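Local coordinates for protein 2,3-bisphosphoglycerate-independent phosphoglycerate mutase (Pyrococcus horikoshii, PDB 2ZKT) that probably interconverts 2-phosphoglycerate and 3-phosphoglycerate in glycolysis, as a metal-binding phosphoglycerate mutase that needs no 2,3-bisphosphoglycerate, at residues B[80-85]-B[230-235]; B[258-261]-B[265-268]. All blocks are in the same frame, centred on the assembly; numbering follows the deposited sequence.

Interaction 1: residues B[80-85]-B[230-235]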
# COMPACT_ATOMS: atom_id res chain seq x y z
N GLY B 80 29.07 9.24 19.29
CA GLY B 80 29.83 10.39 18.83
C GLY B 80 30.69 10.26 17.58
O GLY B 80 30.54 11.02 16.61
N PHE B 81 31.61 9.29 17.59
CA PHE B 81 32.51 9.07 16.46
C PHE B 81 31.80 8.91 15.11
O PHE B 81 32.28 9.40 14.08
CB PHE B 81 33.41 7.85 16.71
CG PHE B 81 34.66 7.82 15.87
CD1 PHE B 81 34.62 7.33 14.56
CD2 PHE B 81 35.88 8.26 16.40
CE1 PHE B 81 35.79 7.29 13.78
CE2 PHE B 81 37.05 8.22 15.63
CZ PHE B 81 37.01 7.74 14.32
N PHE B 82 30.67 8.19 15.12
CA PHE B 82 29.90 7.97 13.89
C PHE B 82 29.31 9.30 13.40
O PHE B 82 29.31 9.59 12.20
CB PHE B 82 28.75 6.96 14.13
CG PHE B 82 29.21 5.58 14.54
CD1 PHE B 82 30.06 4.84 13.73
CD2 PHE B 82 28.75 5.01 15.74
CE1 PHE B 82 30.46 3.55 14.09
CE2 PHE B 82 29.14 3.73 16.11
CZ PHE B 82 30.00 2.99 15.29
N GLU B 83 28.78 10.08 14.34
CA GLU B 83 28.19 11.38 14.01
C GLU B 83 29.28 12.29 13.40
O GLU B 83 29.04 12.97 12.40
CB GLU B 83 27.63 12.04 15.29
CG GLU B 83 26.41 12.95 15.08
CD GLU B 83 25.10 12.16 14.86
OE1 GLU B 83 24.78 11.28 15.70
OE2 GLU B 83 24.40 12.43 13.86
N ALA B 84 30.48 12.28 13.99
CA ALA B 84 31.57 13.10 13.47
C ALA B 84 31.97 12.69 12.04
O ALA B 84 32.18 13.53 11.17
CB ALA B 84 32.79 12.99 14.41
N LEU B 85 32.10 11.35 11.83
CA LEU B 85 32.45 10.88 10.49
C LEU B 85 31.33 11.21 9.50
O LEU B 85 31.50 11.27 8.29
CB LEU B 85 32.60 9.35 10.49
CG LEU B 85 33.78 8.76 11.30
CD1 LEU B 85 33.91 7.27 11.05
CD2 LEU B 85 35.15 9.37 10.95
N THR B 230 34.15 6.47 20.29
CA THR B 230 35.46 6.29 19.68
C THR B 230 35.20 5.44 18.44
O THR B 230 34.04 5.14 18.11
CB THR B 230 36.44 5.51 20.62
OG1 THR B 230 36.05 4.12 20.66
CG2 THR B 230 36.39 6.06 22.04
N TYR B 231 36.26 5.07 17.73
CA TYR B 231 36.11 4.23 16.55
C TYR B 231 35.60 2.86 17.06
O TYR B 231 36.01 2.40 18.14
CB TYR B 231 37.47 4.04 15.86
CG TYR B 231 37.40 3.22 14.59
CD1 TYR B 231 36.96 3.79 13.39
CD2 TYR B 231 37.80 1.88 14.59
CE1 TYR B 231 36.91 3.04 12.21
CE2 TYR B 231 37.75 1.11 13.42
CZ TYR B 231 37.30 1.70 12.23
OH TYR B 231 37.25 0.95 11.07
N PRO B 232 34.70 2.20 16.31
CA PRO B 232 34.18 0.90 16.77
C PRO B 232 35.23 -0.23 16.81
O PRO B 232 36.11 -0.31 15.94
CB PRO B 232 33.05 0.62 15.79
CG PRO B 232 33.56 1.23 14.52
CD PRO B 232 34.14 2.56 14.99
N ASN B 233 35.14 -1.09 17.82
CA ASN B 233 36.06 -2.22 17.97
C ASN B 233 35.71 -3.32 16.97
O ASN B 233 35.11 -4.35 17.33
CB ASN B 233 35.98 -2.80 19.40
CG ASN B 233 36.93 -3.99 19.60
OD1 ASN B 233 36.76 -4.78 20.54
ND2 ASN B 233 37.92 -4.11 18.73
N ILE B 234 36.07 -3.12 15.70
CA ILE B 234 35.79 -4.12 14.69
C ILE B 234 37.11 -4.73 14.24
O ILE B 234 38.11 -4.02 14.09
CB ILE B 234 35.08 -3.52 13.46
CG1 ILE B 234 35.96 -2.45 12.82
CG2 ILE B 234 33.73 -2.94 13.87
CD1 ILE B 234 35.53 -2.10 11.41
N PRO B 235 37.13 -6.06 14.03
CA PRO B 235 38.33 -6.79 13.59
C PRO B 235 38.95 -6.13 12.36
O PRO B 235 40.06 -5.59 12.41
CB PRO B 235 37.79 -8.19 13.28
CG PRO B 235 36.65 -8.34 14.23
CD PRO B 235 35.97 -6.98 14.14

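Interaction 2: residues B[258-261]-B[265-268]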
# COMPACT_ATOMS: atom_id res chain seq x y z
N VAL B 258 28.51 5.41 10.37
CA VAL B 258 28.73 3.98 10.61
C VAL B 258 29.26 3.34 9.33
O VAL B 258 30.25 2.62 9.35
CB VAL B 258 27.42 3.28 11.05
CG1 VAL B 258 27.65 1.77 11.16
CG2 VAL B 258 26.94 3.85 12.39
N ALA B 259 28.59 3.62 8.21
CA ALA B 259 29.01 3.05 6.93
C ALA B 259 30.47 3.40 6.63
O ALA B 259 31.24 2.54 6.18
CB ALA B 259 28.10 3.55 5.82
N ARG B 260 30.84 4.66 6.87
CA ARG B 260 32.22 5.10 6.62
C ARG B 260 33.20 4.37 7.54
O ARG B 260 34.25 3.90 7.09
CB ARG B 260 32.36 6.62 6.81
CG ARG B 260 32.10 7.40 5.52
CD ARG B 260 31.92 8.90 5.74
NE ARG B 260 31.65 9.58 4.47
CZ ARG B 260 31.08 10.78 4.35
NH1 ARG B 260 30.71 11.46 5.43
NH2 ARG B 260 30.86 11.29 3.14
N ALA B 261 32.84 4.30 8.82
CA ALA B 261 33.70 3.62 9.79
C ALA B 261 34.02 2.18 9.36
O ALA B 261 35.16 1.74 9.51
CB ALA B 261 33.04 3.62 11.18
N ASP B 265 32.09 3.53 0.71
CA ASP B 265 32.31 4.80 0.01
C ASP B 265 30.91 5.42 -0.02
O ASP B 265 30.10 5.10 -0.89
CB ASP B 265 32.82 4.58 -1.43
CG ASP B 265 34.27 4.11 -1.49
OD1 ASP B 265 35.03 4.40 -0.53
OD2 ASP B 265 34.66 3.48 -2.49
N VAL B 266 30.63 6.31 0.93
CA VAL B 266 29.30 6.91 1.00
C VAL B 266 28.99 8.02 -0.01
O VAL B 266 29.82 8.90 -0.27
CB VAL B 266 29.02 7.42 2.44
CG1 VAL B 266 27.66 8.10 2.52
CG2 VAL B 266 29.08 6.24 3.41
N TYR B 267 27.79 7.95 -0.58
CA TYR B 267 27.31 8.91 -1.56
C TYR B 267 25.98 9.48 -1.10
O TYR B 267 25.16 8.77 -0.50
CB TYR B 267 27.10 8.24 -2.93
CG TYR B 267 28.36 7.74 -3.58
CD1 TYR B 267 28.87 6.47 -3.28
CD2 TYR B 267 29.07 8.53 -4.49
CE1 TYR B 267 30.03 6.00 -3.87
CE2 TYR B 267 30.24 8.07 -5.10
CZ TYR B 267 30.72 6.80 -4.79
OH TYR B 267 31.88 6.32 -5.38
N THR B 268 25.76 10.76 -1.39
CA THR B 268 24.52 11.45 -1.05
C THR B 268 24.15 12.21 -2.32
O THR B 268 24.59 13.33 -2.54
CB THR B 268 24.72 12.45 0.09
OG1 THR B 268 25.42 11.82 1.18
CG2 THR B 268 23.37 12.96 0.59

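Interaction 1: residues B[80-85]-B[230-235]
Phe81, in the first turn of helix 80-86, lays its ring against the backbone where Thr230 passes into Tyr231. Its CB lies 3.1 Å from Thr230 O, and one ring face receives the amide nitrogen of Tyr231, 3.5 Å from CD2 and off toward the rim. With CG anti to the backbone N (chi1 -160°), the ring reaches out from the helix toward this loop, which runs from strand 222-229, an outer strand of the antiparallel four-stranded sheet, to helix 238-242. Over the same ring, Tyr231 CB stands 4.2 Å from the centroid and close to the ring normal, a CH-pi contact. The tyrosine ring then turns its edge to the phenylalanine in an offset edge-to-face pair, planes at 82°, with CD1 of Tyr231 3.7 Å from CE1 of Phe81. An alanine at Phe81 would remove the ring, and the Tyr231 edge and nitrogen would probably lose the flat surface they rest on.

Phe82 follows with CG on the side of its own backbone N (chi1 -62°), which carries the ring to Pro232; its CE1 is 3.9 Å from Pro232 CG. A proline suits this spot because it presents its CB, CG and CD methylenes to the aromatic ring. Leu254 and Val258 of helix 253-261 also touch Phe82.

On the loop, Thr230 OG1 donates to Tyr231 O at 3.1 Å, from above the carbonyl plane, while Tyr231 OH bonds to Ala261 O. Between helix and loop the attraction is therefore dispersive and aromatic: plain buried packing.

Interaction 2: residues B[258-261]-B[265-268]
Val266 of strand 265-267 meets helix 253-261 through one of its two methyls. Its CB, pointing toward the helix, lies 4.0 Å from NE of Arg260. From there CG2 reaches deepest: it is 3.7 Å from the CB of Ala259 and 3.9 Å from CG of Arg260, so a single methyl touches two consecutive helix residues. The first torsion explains the choice of branch, since CG1 is anti to the backbone N (chi1 178°) while CG2 sits beside that nitrogen and anti to the carbonyl carbon. A beta-branched valine suits a strand and gives the helix a compact apolar surface, and the small Ala259 fits against CG2, consistent with the close approach of the two backbones, CA of Arg260 and CA of Val266 being 6.6 Å apart.

Strand 246-249, helix 253-261 and strand 265-267 form a beta-alpha-beta unit, in which the helix packs across two parallel strands. Strand 265-267 is the outermost on its side of the eight-stranded mixed sheet within this chain, and Asp265 and Tyr267 bond through their backbones to strand 246-249 and the residue that follows it.

Arg260, extended from CG to NE, crosses Val266 at about a right angle, its CG methylene lending apolar surface. The guanidinium passes beside Val266, NE close to its CB, while NH1 hydrogen-bonds to Leu85 O in helix 80-86.

How the interactions relate
Interaction 1 is the more buried and the larger, pairing helix 80-86 with the loop after strand 222-229, through aromatic rings, a proline and backbone atoms. Interaction 2 is partly buried and smaller, a local helix-to-strand contact at the outer strand of the mixed sheet, made mainly by aliphatic groups, with the Arg260 side chain crossing Val266. The two pairs share no element but touch directly: besides two hydrogen bonds, one from the loop and one to helix 80-86, CD1 of Leu85 packs 3.7 Å from CB of Ala261. Helix 253-261 thus faces strand 265-267 through Ala259 and Arg260, and interaction 1 through Val258, Ala261 and the Arg260 tip.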